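Local coordinates for protein diol-dehydratase (Roseburia inulinivorans, PDB 5I2A) that catalyses the dehydration of 1,2-propanediol without vitamin B12, as a glycyl radical enzyme, at residues Y411-A425 against A430-V443. Residues are numbered along the deposited sequence; the frame is centred on the assembly and turned at random.
Sequences YNDEVIIPALVHRGA and ARNYNIIGCVEPQV. With EDO (1,2-ethanediol), chain C.
Tyr433 places CG between its own backbone N and carbonyl carbon (chi1 83°), which lays its ring across helix 413-422, while Tyr411, with CG beside the backbone N (chi1 -60°), reaches from strand 409-412 toward the turn of the hairpin 434-442. Each ring is then covered on one face by an isoleucine of the opposite segment, in a pair of CH-pi contacts. Ile416 CG2 sits 3.5 Å from the centroid of the Tyr433 ring, almost on its normal, and Ile435 CG1 stands likewise over the centre of the Tyr411 ring. Leu420 CD1 presses on Tyr433 CB at 3.5 Å, and Ile416 CG2 also meets Pro441 CB at 3.6 Å. Toward the C-terminal end of the helix, Ala430 CB rests against Ile417, Leu420 and Val421, approaching Val421 CG2 to 3.8 Å.

Both phenols donate a hydrogen bond at the margin of this apolar layer. Tyr433 OH reaches the anti side of Asp413 OD1 at 2.7 Å, with carboxylate and ring planes turned 64° apart; the other oxygen, OD2, forms a salt bridge with Arg384. Tyr411 OH bonds to Cys438 O at 2.5 Å, in the carbonyl plane. A phenylalanine in place of Tyr433 would probably keep the CH-pi contact with Ile416 but leave Asp413 OD1 without this donor inside a buried contact.

In the turn, Cys438 N and Val439 N both donate to Glu440 OE1, and 1,2-ethanediol, probably from the crystallisation liquor, donates to Glu440 OE2. The Gly-Cys-Val-Glu-Pro sequence here is that of glycyl radical dehydratases, whose cysteine, by analogy with relatives, probably carries the thiyl radical. The chemistry thus implies a division of labour: apolar packing seats the hairpin on strand and helix, and Tyr411 fixes the cysteine's carbonyl directly.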
ATOM      1  N   TYR A 411     -10.422  30.228  24.561  1.00 12.02           N
ATOM      2  CA  TYR A 411      -9.086  29.848  24.086  1.00 14.32           C
ATOM      3  C   TYR A 411      -8.167  31.065  23.957  1.00 15.45           C
ATOM      4  O   TYR A 411      -8.580  32.127  23.511  1.00 12.72           O
ATOM      5  CB  TYR A 411      -9.180  29.103  22.746  1.00 10.66           C
ATOM      6  CG  TYR A 411     -10.014  27.834  22.869  1.00 13.78           C
ATOM      7  CD1 TYR A 411      -9.426  26.615  23.216  1.00 11.09           C
ATOM      8  CD2 TYR A 411     -11.391  27.874  22.697  1.00 11.91           C
ATOM      9  CE1 TYR A 411     -10.189  25.465  23.360  1.00 11.32           C
ATOM     10  CE2 TYR A 411     -12.168  26.726  22.836  1.00 14.89           C
ATOM     11  CZ  TYR A 411     -11.566  25.529  23.169  1.00 11.10           C
ATOM     12  OH  TYR A 411     -12.349  24.419  23.321  1.00 14.17           O
ATOM     13  N   ASN A 412      -6.913  30.881  24.345  1.00 13.41           N
ATOM     14  CA  ASN A 412      -5.956  31.975  24.413  1.00 14.83           C
ATOM     15  C   ASN A 412      -5.061  32.087  23.163  1.00 11.68           C
ATOM     16  O   ASN A 412      -4.043  31.399  23.050  1.00 15.13           O
ATOM     17  CB  ASN A 412      -5.112  31.804  25.681  1.00 12.58           C
ATOM     18  CG  ASN A 412      -4.143  32.955  25.914  1.00 13.79           C
ATOM     19  OD1 ASN A 412      -4.200  33.972  25.237  1.00 15.10           O
ATOM     20  ND2 ASN A 412      -3.253  32.789  26.884  1.00 14.24           N
ATOM     21  N   ASP A 413      -5.451  32.957  22.240  1.00 13.44           N
ATOM     22  CA  ASP A 413      -4.623  33.312  21.074  1.00 15.03           C
ATOM     23  C   ASP A 413      -3.143  33.477  21.392  1.00 15.87           C
ATOM     24  O   ASP A 413      -2.281  32.989  20.658  1.00 15.18           O
ATOM     25  CB  ASP A 413      -5.102  34.624  20.441  1.00 14.86           C
ATOM     26  CG  ASP A 413      -6.241  34.433  19.461  1.00 13.63           C
ATOM     27  OD1 ASP A 413      -6.957  33.424  19.565  1.00 16.11           O
ATOM     28  OD2 ASP A 413      -6.425  35.302  18.582  1.00 14.84           O
ATOM     29  N   GLU A 414      -2.850  34.175  22.487  1.00 15.84           N
ATOM     30  CA  GLU A 414      -1.478  34.590  22.764  1.00 16.23           C
ATOM     31  C   GLU A 414      -0.552  33.425  23.090  1.00 16.41           C
ATOM     32  O   GLU A 414       0.663  33.538  22.967  1.00 17.45           O
ATOM     33  CB  GLU A 414      -1.446  35.611  23.900  1.00 17.86           C
ATOM     34  CG  GLU A 414      -1.346  37.045  23.389  1.00 31.23           C
ATOM     35  CD  GLU A 414      -2.703  37.686  23.224  1.00 36.73           C
ATOM     36  OE1 GLU A 414      -3.609  37.313  23.988  1.00 42.34           O
ATOM     37  OE2 GLU A 414      -2.878  38.548  22.341  1.00 31.53           O
ATOM     38  N   VAL A 415      -1.134  32.306  23.498  1.00 15.20           N
ATOM     39  CA  VAL A 415      -0.376  31.079  23.725  1.00 17.04           C
ATOM     40  C   VAL A 415      -0.482  30.133  22.534  1.00 12.90           C
ATOM     41  O   VAL A 415       0.488  29.494  22.153  1.00 18.22           O
ATOM     42  CB  VAL A 415      -0.869  30.351  25.008  1.00 19.76           C
ATOM     43  CG1 VAL A 415      -0.329  28.934  25.082  1.00 20.91           C
ATOM     44  CG2 VAL A 415      -0.461  31.146  26.227  1.00 19.98           C
ATOM     45  N   ILE A 416      -1.672  30.037  21.951  1.00 15.35           N
ATOM     46  CA  ILE A 416      -1.914  29.058  20.900  1.00 12.18           C
ATOM     47  C   ILE A 416      -1.171  29.413  19.612  1.00 14.46           C
ATOM     48  O   ILE A 416      -0.564  28.558  18.998  1.00 12.58           O
ATOM     49  CB  ILE A 416      -3.416  28.910  20.632  1.00 14.70           C
ATOM     50  CG1 ILE A 416      -4.079  28.197  21.827  1.00 11.15           C
ATOM     51  CG2 ILE A 416      -3.677  28.179  19.311  1.00 12.09           C
ATOM     52  CD1 ILE A 416      -5.592  28.154  21.764  1.00 12.86           C
ATOM     53  N   ILE A 417      -1.183  30.688  19.241  1.00 14.00           N
ATOM     54  CA  ILE A 417      -0.545  31.125  18.006  1.00 12.78           C
ATOM     55  C   ILE A 417       0.971  30.848  18.013  1.00 13.08           C
ATOM     56  O   ILE A 417       1.474  30.240  17.079  1.00 13.05           O
ATOM     57  CB  ILE A 417      -0.874  32.630  17.728  1.00 15.35           C
ATOM     58  CG1 ILE A 417      -2.328  32.734  17.250  1.00 14.05           C
ATOM     59  CG2 ILE A 417       0.091  33.236  16.716  1.00 13.25           C
ATOM     60  CD1 ILE A 417      -2.876  34.117  17.229  1.00 13.64           C
ATOM     61  N   PRO A 418       1.695  31.248  19.075  1.00 14.33           N
ATOM     62  CA  PRO A 418       3.106  30.846  19.081  1.00 15.37           C
ATOM     63  C   PRO A 418       3.320  29.322  19.139  1.00 18.20           C
ATOM     64  O   PRO A 418       4.293  28.832  18.558  1.00 15.80           O
ATOM     65  CB  PRO A 418       3.654  31.509  20.342  1.00 14.71           C
ATOM     66  CG  PRO A 418       2.784  32.693  20.546  1.00 17.90           C
ATOM     67  CD  PRO A 418       1.406  32.220  20.141  1.00 12.98           C
ATOM     68  N   ALA A 419       2.443  28.587  19.823  1.00 15.51           N
ATOM     69  CA  ALA A 419       2.624  27.134  19.887  1.00 17.38           C
ATOM     70  C   ALA A 419       2.516  26.518  18.487  1.00 15.26           C
ATOM     71  O   ALA A 419       3.302  25.645  18.125  1.00 15.52           O
ATOM     72  CB  ALA A 419       1.620  26.489  20.839  1.00 14.58           C
ATOM     73  N   LEU A 420       1.556  26.987  17.699  1.00 15.09           N
ATOM     74  CA  LEU A 420       1.399  26.495  16.334  1.00 14.54           C
ATOM     75  C   LEU A 420       2.617  26.827  15.475  1.00 15.48           C
ATOM     76  O   LEU A 420       3.078  25.999  14.693  1.00 15.75           O
ATOM     77  CB  LEU A 420       0.141  27.070  15.692  1.00 14.14           C
ATOM     78  CG  LEU A 420      -1.158  26.519  16.282  1.00 15.40           C
ATOM     79  CD1 LEU A 420      -2.318  27.339  15.777  1.00 10.60           C
ATOM     80  CD2 LEU A 420      -1.344  25.043  15.938  1.00 12.00           C
ATOM     81  N   VAL A 421       3.131  28.041  15.629  1.00 15.67           N
ATOM     82  CA  VAL A 421       4.305  28.459  14.886  1.00 14.26           C
ATOM     83  C   VAL A 421       5.488  27.590  15.272  1.00 16.58           C
ATOM     84  O   VAL A 421       6.230  27.131  14.416  1.00 15.47           O
ATOM     85  CB  VAL A 421       4.621  29.952  15.128  1.00 16.63           C
ATOM     86  CG1 VAL A 421       6.036  30.285  14.650  1.00 16.05           C
ATOM     87  CG2 VAL A 421       3.569  30.832  14.426  1.00 12.73           C
ATOM     88  N   HIS A 422       5.624  27.311  16.562  1.00 17.55           N
ATOM     89  CA  HIS A 422       6.715  26.471  17.032  1.00 15.50           C
ATOM     90  C   HIS A 422       6.664  25.063  16.423  1.00 16.31           C
ATOM     91  O   HIS A 422       7.705  24.463  16.169  1.00 15.42           O
ATOM     92  CB  HIS A 422       6.705  26.389  18.563  1.00 15.11           C
ATOM     93  CG  HIS A 422       7.797  25.536  19.137  1.00 16.76           C
ATOM     94  ND1 HIS A 422       9.136  25.778  18.910  1.00 18.94           N
ATOM     95  CD2 HIS A 422       7.748  24.449  19.946  1.00 15.06           C
ATOM     96  CE1 HIS A 422       9.861  24.877  19.548  1.00 17.10           C
ATOM     97  NE2 HIS A 422       9.042  24.058  20.187  1.00 18.24           N
ATOM     98  N   ARG A 423       5.460  24.540  16.194  1.00 14.61           N
ATOM     99  CA  ARG A 423       5.301  23.218  15.587  1.00 12.38           C
ATOM    100  C   ARG A 423       5.327  23.285  14.064  1.00 16.77           C
ATOM    101  O   ARG A 423       5.161  22.270  13.409  1.00 15.84           O
ATOM    102  CB  ARG A 423       3.991  22.540  16.040  1.00 13.08           C
ATOM    103  CG  ARG A 423       3.866  22.328  17.559  1.00 17.30           C
ATOM    104  CD  ARG A 423       5.157  21.797  18.174  1.00 19.10           C
ATOM    105  NE  ARG A 423       4.993  21.295  19.544  1.00 15.20           N
ATOM    106  CZ  ARG A 423       6.001  20.833  20.282  1.00 18.91           C
ATOM    107  NH1 ARG A 423       7.239  20.840  19.794  1.00 14.07           N
ATOM    108  NH2 ARG A 423       5.779  20.357  21.501  1.00 18.31           N
ATOM    109  N   GLY A 424       5.502  24.479  13.502  1.00 17.81           N
ATOM    110  CA  GLY A 424       5.821  24.595  12.091  1.00 14.35           C
ATOM    111  C   GLY A 424       4.929  25.455  11.219  1.00 18.07           C
ATOM    112  O   GLY A 424       5.222  25.636  10.040  1.00 16.05           O
ATOM    113  N   ALA A 425       3.837  25.973  11.771  1.00 13.34           N
ATOM    114  CA  ALA A 425       2.962  26.864  11.001  1.00 14.46           C
ATOM    115  C   ALA A 425       3.635  28.214  10.739  1.00 13.86           C
ATOM    116  O   ALA A 425       4.470  28.638  11.527  1.00 14.51           O
ATOM    117  CB  ALA A 425       1.650  27.086  11.730  1.00 13.12           C
ATOM    118  N   ALA A 430      -1.118  30.480  11.579  1.00 13.08           N
ATOM    119  CA  ALA A 430      -1.403  30.299  12.988  1.00 14.71           C
ATOM    120  C   ALA A 430      -2.466  31.289  13.438  1.00 18.59           C
ATOM    121  O   ALA A 430      -3.338  30.950  14.234  1.00 16.49           O
ATOM    122  CB  ALA A 430      -0.121  30.462  13.821  1.00 11.60           C
ATOM    123  N   ARG A 431      -2.403  32.505  12.898  1.00 15.46           N
ATOM    124  CA  ARG A 431      -3.377  33.536  13.229  1.00 12.73           C
ATOM    125  C   ARG A 431      -4.779  33.168  12.804  1.00 17.51           C
ATOM    126  O   ARG A 431      -5.751  33.697  13.338  1.00 16.36           O
ATOM    127  CB  ARG A 431      -2.997  34.873  12.583  1.00 22.32           C
ATOM    128  CG  ARG A 431      -2.237  35.769  13.521  1.00 25.18           C
ATOM    129  CD  ARG A 431      -1.901  37.111  12.891  1.00 28.53           C
ATOM    130  NE  ARG A 431      -0.906  37.819  13.685  1.00 26.37           N
ATOM    131  CZ  ARG A 431      -0.239  38.884  13.259  1.00 35.35           C
ATOM    132  NH1 ARG A 431      -0.465  39.365  12.041  1.00 32.44           N
ATOM    133  NH2 ARG A 431       0.641  39.479  14.052  1.00 35.95           N
ATOM    134  N   ASN A 432      -4.879  32.272  11.834  1.00 13.71           N
ATOM    135  CA  ASN A 432      -6.170  31.843  11.351  1.00 17.26           C
ATOM    136  C   ASN A 432      -6.614  30.530  11.992  1.00 10.74           C
ATOM    137  O   ASN A 432      -7.452  29.825  11.445  1.00 13.97           O
ATOM    138  CB  ASN A 432      -6.145  31.697   9.831  1.00 16.66           C
ATOM    139  CG  ASN A 432      -7.531  31.587   9.250  1.00 20.89           C
ATOM    140  OD1 ASN A 432      -8.410  32.347   9.623  1.00 18.10           O
ATOM    141  ND2 ASN A 432      -7.750  30.603   8.376  1.00 17.66           N
ATOM    142  N   TYR A 433      -6.063  30.192  13.148  1.00 11.42           N
ATOM    143  CA  TYR A 433      -6.381  28.885  13.730  1.00 12.85           C
ATOM    144  C   TYR A 433      -7.837  28.770  14.185  1.00 13.28           C
ATOM    145  O   TYR A 433      -8.507  29.767  14.495  1.00 13.43           O
ATOM    146  CB  TYR A 433      -5.448  28.567  14.906  1.00 11.83           C
ATOM    147  CG  TYR A 433      -5.859  29.165  16.241  1.00 11.67           C
ATOM    148  CD1 TYR A 433      -6.705  28.473  17.106  1.00 13.66           C
ATOM    149  CD2 TYR A 433      -5.382  30.404  16.651  1.00 11.80           C
ATOM    150  CE1 TYR A 433      -7.076  29.002  18.329  1.00 10.46           C
ATOM    151  CE2 TYR A 433      -5.757  30.950  17.879  1.00 13.24           C
ATOM    152  CZ  TYR A 433      -6.610  30.236  18.714  1.00 10.49           C
ATOM    153  OH  TYR A 433      -6.992  30.755  19.933  1.00 11.17           O
ATOM    154  N   ASN A 434      -8.333  27.542  14.235  1.00 12.56           N
ATOM    155  CA  ASN A 434      -9.520  27.299  15.038  1.00 12.13           C
ATOM    156  C   ASN A 434      -9.295  26.064  15.900  1.00 15.57           C
ATOM    157  O   ASN A 434      -8.196  25.503  15.918  1.00 15.85           O
ATOM    158  CB  ASN A 434     -10.778  27.177  14.173  1.00  9.65           C
ATOM    159  CG  ASN A 434     -10.705  26.051  13.162  1.00 13.68           C
ATOM    160  OD1 ASN A 434     -10.517  26.286  11.975  1.00 17.18           O
ATOM    161  ND2 ASN A 434     -10.904  24.823  13.625  1.00 11.79           N
ATOM    162  N   ILE A 435     -10.320  25.668  16.635  1.00 13.02           N
ATOM    163  CA  ILE A 435     -10.212  24.534  17.537  1.00 11.74           C
ATOM    164  C   ILE A 435     -10.879  23.302  16.907  1.00 12.34           C
ATOM    165  O   ILE A 435     -11.889  23.408  16.223  1.00 11.86           O
ATOM    166  CB  ILE A 435     -10.832  24.851  18.917  1.00 12.88           C
ATOM    167  CG1 ILE A 435     -10.037  25.958  19.627  1.00 12.49           C
ATOM    168  CG2 ILE A 435     -10.899  23.604  19.811  1.00 10.22           C
ATOM    169  CD1 ILE A 435      -8.545  25.628  19.882  1.00 11.79           C
ATOM    170  N   ILE A 436     -10.263  22.148  17.107  1.00 13.67           N
ATOM    171  CA  ILE A 436     -10.802  20.872  16.682  1.00  9.83           C
ATOM    172  C   ILE A 436     -11.370  20.162  17.892  1.00 13.83           C
ATOM    173  O   ILE A 436     -10.698  20.083  18.918  1.00  9.27           O
ATOM    174  CB  ILE A 436      -9.708  19.970  16.053  1.00 17.08           C
ATOM    175  CG1 ILE A 436      -9.067  20.648  14.825  1.00 12.83           C
ATOM    176  CG2 ILE A 436     -10.260  18.564  15.760  1.00 10.49           C
ATOM    177  CD1 ILE A 436     -10.010  20.879  13.653  1.00 10.90           C
ATOM    178  N   GLY A 437     -12.582  19.618  17.766  1.00 10.32           N
ATOM    179  CA  GLY A 437     -13.130  18.756  18.798  1.00 11.76           C
ATOM    180  C   GLY A 437     -13.295  19.426  20.159  1.00 13.22           C
ATOM    181  O   GLY A 437     -14.166  20.273  20.333  1.00 13.15           O
ATOM    182  N   CYS A 438     -12.457  19.040  21.115  1.00 10.72           N
ATOM    183  CA  CYS A 438     -12.519  19.581  22.471  1.00 10.49           C
ATOM    184  C   CYS A 438     -11.652  20.841  22.645  1.00 14.07           C
ATOM    185  O   CYS A 438     -12.178  21.914  22.906  1.00 11.77           O
ATOM    186  CB  CYS A 438     -12.097  18.520  23.489  1.00 10.81           C
ATOM    187  SG  CYS A 438     -13.301  17.157  23.691  1.00 14.31           S
ATOM    188  N   VAL A 439     -10.331  20.707  22.510  1.00 11.90           N
ATOM    189  CA  VAL A 439      -9.420  21.819  22.784  1.00 11.05           C
ATOM    190  C   VAL A 439      -8.198  21.854  21.852  1.00 12.75           C
ATOM    191  O   VAL A 439      -7.206  22.522  22.147  1.00 11.38           O
ATOM    192  CB  VAL A 439      -8.900  21.779  24.231  1.00 11.79           C
ATOM    193  CG1 VAL A 439     -10.029  21.942  25.248  1.00 11.43           C
ATOM    194  CG2 VAL A 439      -8.123  20.510  24.480  1.00 11.43           C
ATOM    195  N   GLU A 440      -8.279  21.158  20.721  1.00 11.54           N
ATOM    196  CA  GLU A 440      -7.095  20.923  19.897  1.00 10.96           C
ATOM    197  C   GLU A 440      -6.955  21.947  18.760  1.00 11.89           C
ATOM    198  O   GLU A 440      -7.750  21.970  17.841  1.00 13.48           O
ATOM    199  CB  GLU A 440      -7.126  19.491  19.330  1.00  9.41           C
ATOM    200  CG  GLU A 440      -7.416  18.416  20.380  1.00 10.07           C
ATOM    201  CD  GLU A 440      -8.858  17.923  20.341  1.00 12.83           C
ATOM    202  OE1 GLU A 440      -9.645  18.270  21.245  1.00 12.44           O
ATOM    203  OE2 GLU A 440      -9.191  17.165  19.419  1.00 11.85           O
ATOM    204  N   PRO A 441      -5.934  22.802  18.827  1.00 10.85           N
ATOM    205  CA  PRO A 441      -5.823  23.859  17.812  1.00 11.39           C
ATOM    206  C   PRO A 441      -5.216  23.378  16.496  1.00 15.35           C
ATOM    207  O   PRO A 441      -4.395  22.464  16.484  1.00 14.00           O
ATOM    208  CB  PRO A 441      -4.917  24.895  18.491  1.00 13.17           C
ATOM    209  CG  PRO A 441      -4.114  24.129  19.459  1.00 15.67           C
ATOM    210  CD  PRO A 441      -4.928  22.933  19.891  1.00 11.86           C
ATOM    211  N   GLN A 442      -5.612  23.988  15.391  1.00 11.44           N
ATOM    212  CA  GLN A 442      -5.099  23.547  14.112  1.00 14.63           C
ATOM    213  C   GLN A 442      -5.172  24.697  13.106  1.00 14.49           C
ATOM    214  O   GLN A 442      -6.024  25.586  13.221  1.00 12.80           O
ATOM    215  CB  GLN A 442      -5.916  22.364  13.618  1.00 16.05           C
ATOM    216  CG  GLN A 442      -5.943  22.155  12.176  1.00 22.82           C
ATOM    217  CD  GLN A 442      -6.953  21.133  11.708  1.00 13.83           C
ATOM    218  OE1 GLN A 442      -7.969  21.457  11.084  1.00 17.86           O
ATOM    219  NE2 GLN A 442      -6.717  19.897  12.102  1.00 11.31           N
ATOM    220  N   VAL A 443      -4.267  24.692  12.136  1.00 13.74           N
ATOM    221  CA  VAL A 443      -4.395  25.528  10.938  1.00 12.07           C
ATOM    222  C   VAL A 443      -5.414  24.867  10.027  1.00 16.72           C
ATOM    223  O   VAL A 443      -5.188  23.766   9.547  1.00 17.91           O
ATOM    224  CB  VAL A 443      -3.042  25.685  10.209  1.00 15.93           C
ATOM    225  CG1 VAL A 443      -3.223  26.434   8.882  1.00 14.14           C
ATOM    226  CG2 VAL A 443      -2.032  26.386  11.124  1.00 12.46           C
TER
HETATM  227  C1  EDO C 901     -11.812  15.425  20.928  1.00 11.44           C
HETATM  228  O1  EDO C 901     -11.513  15.936  19.632  1.00 14.88           O
HETATM  229  C2  EDO C 901     -12.831  14.294  20.753  1.00 13.72           C
HETATM  230  O2  EDO C 901     -12.254  13.145  20.100  1.00 13.40           O